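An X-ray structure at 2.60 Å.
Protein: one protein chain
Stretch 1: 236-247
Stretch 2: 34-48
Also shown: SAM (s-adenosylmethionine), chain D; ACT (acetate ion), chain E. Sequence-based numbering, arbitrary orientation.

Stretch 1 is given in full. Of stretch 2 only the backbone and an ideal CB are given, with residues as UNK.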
# COMPACT_ATOMS: atom_id res chain seq x y z
N TYR A 236 -2.96 -10.43 37.22
CA TYR A 236 -2.53 -9.72 36.02
C TYR A 236 -1.09 -10.07 35.68
O TYR A 236 -0.21 -10.01 36.55
CB TYR A 236 -2.68 -8.20 36.20
CG TYR A 236 -2.20 -7.41 35.01
CD1 TYR A 236 -2.92 -7.41 33.82
CD2 TYR A 236 -1.03 -6.67 35.07
CE1 TYR A 236 -2.48 -6.70 32.72
CE2 TYR A 236 -0.59 -5.94 33.98
CZ TYR A 236 -1.32 -5.96 32.80
OH TYR A 236 -0.88 -5.24 31.71
N VAL A 237 -0.86 -10.43 34.42
CA VAL A 237 0.47 -10.76 33.92
C VAL A 237 1.00 -9.57 33.12
O VAL A 237 0.45 -9.21 32.08
CB VAL A 237 0.44 -12.03 33.06
CG1 VAL A 237 1.80 -12.28 32.43
CG2 VAL A 237 0.02 -13.23 33.90
N GLU A 238 2.09 -8.99 33.62
CA GLU A 238 2.75 -7.87 32.95
C GLU A 238 3.27 -8.26 31.57
O GLU A 238 3.71 -9.38 31.34
CB GLU A 238 3.92 -7.39 33.80
CG GLU A 238 3.57 -6.51 34.95
CD GLU A 238 3.81 -5.07 34.60
OE1 GLU A 238 4.56 -4.42 35.36
OE2 GLU A 238 3.26 -4.60 33.58
N GLY A 239 3.20 -7.30 30.65
CA GLY A 239 3.89 -7.42 29.38
C GLY A 239 3.27 -8.43 28.44
O GLY A 239 2.45 -8.08 27.58
N TRP A 240 3.69 -9.68 28.58
CA TRP A 240 3.23 -10.76 27.71
C TRP A 240 3.81 -10.53 26.33
O TRP A 240 4.63 -9.62 26.14
CB TRP A 240 1.70 -10.82 27.71
CG TRP A 240 1.15 -12.14 27.27
CD1 TRP A 240 1.44 -13.36 27.80
CD2 TRP A 240 0.22 -12.37 26.21
NE1 TRP A 240 0.74 -14.34 27.14
CE2 TRP A 240 -0.02 -13.76 26.16
CE3 TRP A 240 -0.45 -11.54 25.30
CZ2 TRP A 240 -0.88 -14.33 25.23
CZ3 TRP A 240 -1.31 -12.11 24.39
CH2 TRP A 240 -1.52 -13.50 24.36
N LEU A 241 3.40 -11.33 25.34
CA LEU A 241 4.04 -11.26 24.03
C LEU A 241 3.55 -10.08 23.20
O LEU A 241 4.19 -9.74 22.20
CB LEU A 241 3.80 -12.55 23.26
CG LEU A 241 3.78 -13.85 24.06
CD1 LEU A 241 3.55 -15.03 23.11
CD2 LEU A 241 5.02 -14.05 24.92
N THR A 242 2.44 -9.46 23.59
CA THR A 242 1.88 -8.35 22.84
C THR A 242 2.33 -7.00 23.36
O THR A 242 2.41 -6.04 22.59
CB THR A 242 0.34 -8.42 22.88
OG1 THR A 242 -0.11 -8.30 24.24
CG2 THR A 242 -0.16 -9.74 22.32
N GLY A 243 2.63 -6.91 24.66
CA GLY A 243 2.91 -5.65 25.33
C GLY A 243 1.81 -5.22 26.27
O GLY A 243 2.07 -4.43 27.19
N ARG A 244 0.59 -5.70 26.07
CA ARG A 244 -0.58 -5.31 26.84
C ARG A 244 -0.83 -6.18 28.06
O ARG A 244 -1.83 -5.97 28.75
CB ARG A 244 -1.82 -5.34 25.95
CG ARG A 244 -1.73 -4.50 24.70
CD ARG A 244 -2.95 -4.73 23.81
NE ARG A 244 -2.81 -5.95 23.01
CZ ARG A 244 -2.24 -6.00 21.81
NH1 ARG A 244 -1.74 -4.90 21.26
NH2 ARG A 244 -2.16 -7.15 21.16
N GLY A 245 0.04 -7.13 28.35
CA GLY A 245 -0.20 -7.97 29.50
C GLY A 245 -1.41 -8.87 29.29
O GLY A 245 -1.94 -9.01 28.19
N LEU A 246 -1.85 -9.48 30.39
CA LEU A 246 -2.88 -10.51 30.32
C LEU A 246 -3.49 -10.70 31.70
O LEU A 246 -2.75 -10.93 32.67
CB LEU A 246 -2.29 -11.82 29.81
CG LEU A 246 -3.19 -12.81 29.06
CD1 LEU A 246 -3.48 -12.33 27.65
CD2 LEU A 246 -2.52 -14.17 29.05
N PHE A 247 -4.81 -10.62 31.80
CA PHE A 247 -5.52 -10.99 33.01
C PHE A 247 -5.79 -12.49 32.99
O PHE A 247 -6.23 -13.03 31.97
CB PHE A 247 -6.83 -10.22 33.16
CG PHE A 247 -6.65 -8.80 33.62
CD1 PHE A 247 -6.31 -8.53 34.94
CD2 PHE A 247 -6.81 -7.74 32.75
CE1 PHE A 247 -6.15 -7.23 35.38
CE2 PHE A 247 -6.64 -6.44 33.18
CZ PHE A 247 -6.31 -6.18 34.49
N UNK A 34 4.14 -8.59 12.42
CA UNK A 34 4.88 -9.48 13.28
C UNK A 34 4.06 -10.21 14.32
O UNK A 34 4.62 -10.78 15.26
CB UNK A 34 5.98 -8.69 13.99
N UNK A 35 2.74 -10.20 14.18
CA UNK A 35 1.90 -10.89 15.15
C UNK A 35 1.85 -12.37 14.82
O UNK A 35 1.71 -12.77 13.66
CB UNK A 35 0.49 -10.30 15.17
N UNK A 36 1.97 -13.20 15.85
CA UNK A 36 1.90 -14.65 15.72
C UNK A 36 0.77 -15.13 16.63
O UNK A 36 0.96 -15.28 17.84
CB UNK A 36 3.23 -15.31 16.08
N UNK A 37 -0.41 -15.35 16.04
CA UNK A 37 -1.50 -15.95 16.80
C UNK A 37 -1.08 -17.30 17.38
O UNK A 37 -1.56 -17.69 18.45
CB UNK A 37 -2.74 -16.11 15.92
N UNK A 38 -0.19 -18.01 16.69
CA UNK A 38 0.22 -19.34 17.14
C UNK A 38 0.99 -19.26 18.45
O UNK A 38 0.69 -19.98 19.41
CB UNK A 38 1.07 -20.03 16.07
N UNK A 39 2.00 -18.38 18.51
CA UNK A 39 2.78 -18.25 19.74
C UNK A 39 1.91 -17.76 20.89
O UNK A 39 2.07 -18.20 22.04
CB UNK A 39 3.96 -17.30 19.53
N UNK A 40 0.98 -16.85 20.61
CA UNK A 40 0.07 -16.37 21.65
C UNK A 40 -0.81 -17.50 22.17
O UNK A 40 -0.88 -17.73 23.38
CB UNK A 40 -0.80 -15.23 21.12
N UNK A 41 -1.48 -18.22 21.27
CA UNK A 41 -2.33 -19.32 21.69
C UNK A 41 -1.53 -20.37 22.46
O UNK A 41 -1.99 -20.90 23.47
CB UNK A 41 -3.01 -19.96 20.48
N UNK A 42 -0.31 -20.67 21.99
CA UNK A 42 0.53 -21.65 22.67
C UNK A 42 0.85 -21.20 24.09
O UNK A 42 0.72 -21.97 25.04
CB UNK A 42 1.82 -21.88 21.89
N UNK A 43 1.29 -19.94 24.25
CA UNK A 43 1.57 -19.42 25.58
C UNK A 43 0.32 -19.45 26.45
O UNK A 43 0.38 -19.87 27.62
CB UNK A 43 2.12 -17.99 25.49
N UNK A 44 -0.81 -19.02 25.90
CA UNK A 44 -2.06 -19.06 26.66
C UNK A 44 -2.37 -20.49 27.08
O UNK A 44 -2.80 -20.74 28.22
CB UNK A 44 -3.21 -18.48 25.84
N UNK A 45 -2.17 -21.45 26.18
CA UNK A 45 -2.45 -22.84 26.50
C UNK A 45 -1.57 -23.34 27.64
O UNK A 45 -2.04 -24.04 28.54
CB UNK A 45 -2.25 -23.72 25.26
N UNK A 46 -0.28 -22.99 27.62
CA UNK A 46 0.61 -23.40 28.69
C UNK A 46 0.12 -22.90 30.05
O UNK A 46 0.18 -23.63 31.04
CB UNK A 46 2.03 -22.89 28.42
N UNK A 47 -0.36 -21.66 30.11
CA UNK A 47 -0.78 -21.08 31.38
C UNK A 47 -2.08 -21.70 31.87
O UNK A 47 -2.26 -21.92 33.07
CB UNK A 47 -0.94 -19.56 31.24
N UNK A 48 -3.00 -21.98 30.95
CA UNK A 48 -4.22 -22.69 31.32
C UNK A 48 -3.86 -24.02 31.98
O UNK A 48 -4.46 -24.42 32.98
CB UNK A 48 -5.11 -22.92 30.10
N SAM D . -9.58 -13.45 18.91
CA SAM D . -9.65 -12.62 17.75
C SAM D . -8.29 -12.53 17.00
O SAM D . -7.25 -12.34 17.68
OXT SAM D . -8.34 -12.66 15.76
CB SAM D . -10.12 -11.21 18.16
CG SAM D . -10.67 -10.53 16.91
SD SAM D . -10.66 -8.76 17.30
CE SAM D . -10.69 -8.07 15.65
C5' SAM D . -12.34 -8.33 17.88
C4' SAM D . -13.50 -9.29 17.56
O4' SAM D . -14.53 -9.12 18.55
C3' SAM D . -14.17 -9.04 16.20
O3' SAM D . -13.90 -10.11 15.30
C2' SAM D . -15.67 -8.96 16.51
O2' SAM D . -16.44 -9.80 15.65
C1' SAM D . -15.76 -9.43 17.96
N9 SAM D . -16.81 -8.79 18.75
C8 SAM D . -16.97 -7.45 19.00
N7 SAM D . -17.96 -7.17 19.81
C5 SAM D . -18.50 -8.41 20.11
C6 SAM D . -19.57 -8.81 20.94
N6 SAM D . -20.35 -7.96 21.60
N1 SAM D . -19.81 -10.14 21.05
C2 SAM D . -19.05 -10.99 20.37
N3 SAM D . -18.03 -10.74 19.55
C4 SAM D . -17.80 -9.42 19.47
C ACT E . -0.67 -6.65 18.02
O ACT E . -0.71 -7.78 18.57
OXT ACT E . -0.96 -5.56 18.58
CH3 ACT E . -0.21 -6.59 16.55

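Position 34 has phi 119° and psi 14°. Positive phi by itself favours glycine, and stretch 1 is out of reach. It is Gly34, which ends a preceding helix in a Schellman motif.

At position 35 CA-to-CB points sideways. The acetate and the guanidinium of Arg244 lie within range of a long side chain. An acid could answer the arginine; a base could answer the acetate. The residue is Lys35. Lys35 NZ donates to ACT O at 3.1 Å, and Arg244 NH2 donates to the same ACT O at 3.0 Å. The acetate thus bridges two like charges, Lys35 NZ and Arg244 NH2, 4.0 Å apart.

Position 36 directly precedes the helix and does not reach stretch 1. Ser, Thr, Asp or Asn would suit an N-cap. Ser36 OG accepts from the backbone N of position 39 at 2.9 Å, a capping bond.

Position 37 is out of reach of stretch 1, but a long donor such as Trp, Lys or Arg could reach SAM O. Trp37 NE1 donates to SAM O at 2.8 Å. Position 38 is open to many residues; His38 bonds elsewhere in the structure.

At position 39 CA-to-CB points sideways, with the ideal CB 4.3 Å from Leu241 CD1. A small or polar residue would do. It is Asp39, whose backbone O is 3.7 Å from Leu241 CD1.

At position 40 the ideal CB lies 3.7 Å from Trp240 CH2. An aliphatic stem is welcome, and an acid could meet the base at 35. Glu40 supplies both. Glu40 CB is 3.8 Å from Trp240 CH2. Glu40 OE2 forms a salt bridge with Lys35 NZ at 2.8 Å and is 3.6 Å from Thr242 CG2.

Position 41 points away and 42 sideways, with no contact; helix formers suit. They are Ala41 and Ala42.

Position 43 points toward stretch 1, its ideal CB 4.2 Å from Trp240 NE1. That donor invites Asp, Asn or another short acceptor. Asp43 OD2 comes to 2.5 Å from Trp240 NE1.

At position 44 the ideal CB is 4.8 Å from Trp240 CZ2 and 5.4 Å from Leu246 CD2. An aliphatic residue suits these apolar neighbours. Val44 CG2 packs 3.4 Å from Trp240 CZ2 and 4.5 Å from Leu246 CD2.

Positions 45 and 46 are out of reach; the choice is open. They are Ala45 and Asp46, the latter bonded elsewhere.

Position 47 points toward stretch 1 across open space. A long side chain such as Arg, Lys, Gln or Met could reach Trp240 and Val237. Arg47 NH2 sits at the edge of the Trp240 ring, 3.6 Å from Trp240 CD1. Arg47 NH1 is 3.8 Å from Val237 CG1. Arg47 NH2 also donates to Asp43 OD2 at 3.0 Å, within a salt bridge.

Position 48 is helical and out of reach, so many residues would fit; it is Ile48.

Stretch 2, residues 34-48: GKSWHDEAADVADRI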
# COMPACT_ATOMS: atom_id res chain seq x y z
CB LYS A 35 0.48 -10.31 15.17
CG LYS A 35 -0.40 -10.87 16.29
CD LYS A 35 -1.74 -10.15 16.39
CE LYS A 35 -2.65 -10.78 17.43
NZ LYS A 35 -2.32 -10.36 18.83
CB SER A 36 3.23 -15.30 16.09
OG SER A 36 3.06 -16.68 16.39
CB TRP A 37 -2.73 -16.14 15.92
CG TRP A 37 -3.60 -14.93 15.76
CD1 TRP A 37 -4.68 -14.60 16.53
CD2 TRP A 37 -3.50 -13.91 14.76
NE1 TRP A 37 -5.24 -13.43 16.08
CE2 TRP A 37 -4.54 -12.99 14.99
CE3 TRP A 37 -2.63 -13.69 13.69
CZ2 TRP A 37 -4.73 -11.86 14.19
CZ3 TRP A 37 -2.82 -12.57 12.90
CH2 TRP A 37 -3.86 -11.67 13.15
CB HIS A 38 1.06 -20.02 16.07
CG HIS A 38 1.82 -21.20 16.58
ND1 HIS A 38 1.24 -22.44 16.78
CD2 HIS A 38 3.12 -21.33 16.95
CE1 HIS A 38 2.15 -23.28 17.24
NE2 HIS A 38 3.29 -22.64 17.36
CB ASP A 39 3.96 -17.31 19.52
CG ASP A 39 5.00 -17.89 18.57
OD1 ASP A 39 5.03 -19.13 18.40
OD2 ASP A 39 5.79 -17.10 18.01
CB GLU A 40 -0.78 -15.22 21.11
CG GLU A 40 0.03 -13.96 20.83
CD GLU A 40 -0.77 -12.89 20.12
OE1 GLU A 40 -2.02 -12.97 20.15
OE2 GLU A 40 -0.16 -11.97 19.52
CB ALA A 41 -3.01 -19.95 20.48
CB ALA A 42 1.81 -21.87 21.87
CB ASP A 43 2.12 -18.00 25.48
CG ASP A 43 2.36 -17.37 26.84
OD1 ASP A 43 2.48 -18.12 27.83
OD2 ASP A 43 2.41 -16.13 26.91
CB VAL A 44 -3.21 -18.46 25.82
CG1 VAL A 44 -4.56 -18.71 26.49
CG2 VAL A 44 -2.99 -16.97 25.60
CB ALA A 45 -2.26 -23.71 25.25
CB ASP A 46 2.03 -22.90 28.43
CG ASP A 46 2.69 -23.61 27.26
OD1 ASP A 46 2.14 -24.63 26.79
OD2 ASP A 46 3.77 -23.15 26.82
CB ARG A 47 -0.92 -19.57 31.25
CG ARG A 47 0.39 -18.82 31.23
CD ARG A 47 0.17 -17.35 30.92
NE ARG A 47 1.26 -16.81 30.13
CZ ARG A 47 2.32 -16.17 30.63
NH1 ARG A 47 2.44 -15.96 31.93
NH2 ARG A 47 3.26 -15.72 29.80
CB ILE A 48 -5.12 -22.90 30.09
CG1 ILE A 48 -5.64 -21.55 29.59
CG2 ILE A 48 -6.29 -23.80 30.45
CD1 ILE A 48 -6.17 -21.58 28.18
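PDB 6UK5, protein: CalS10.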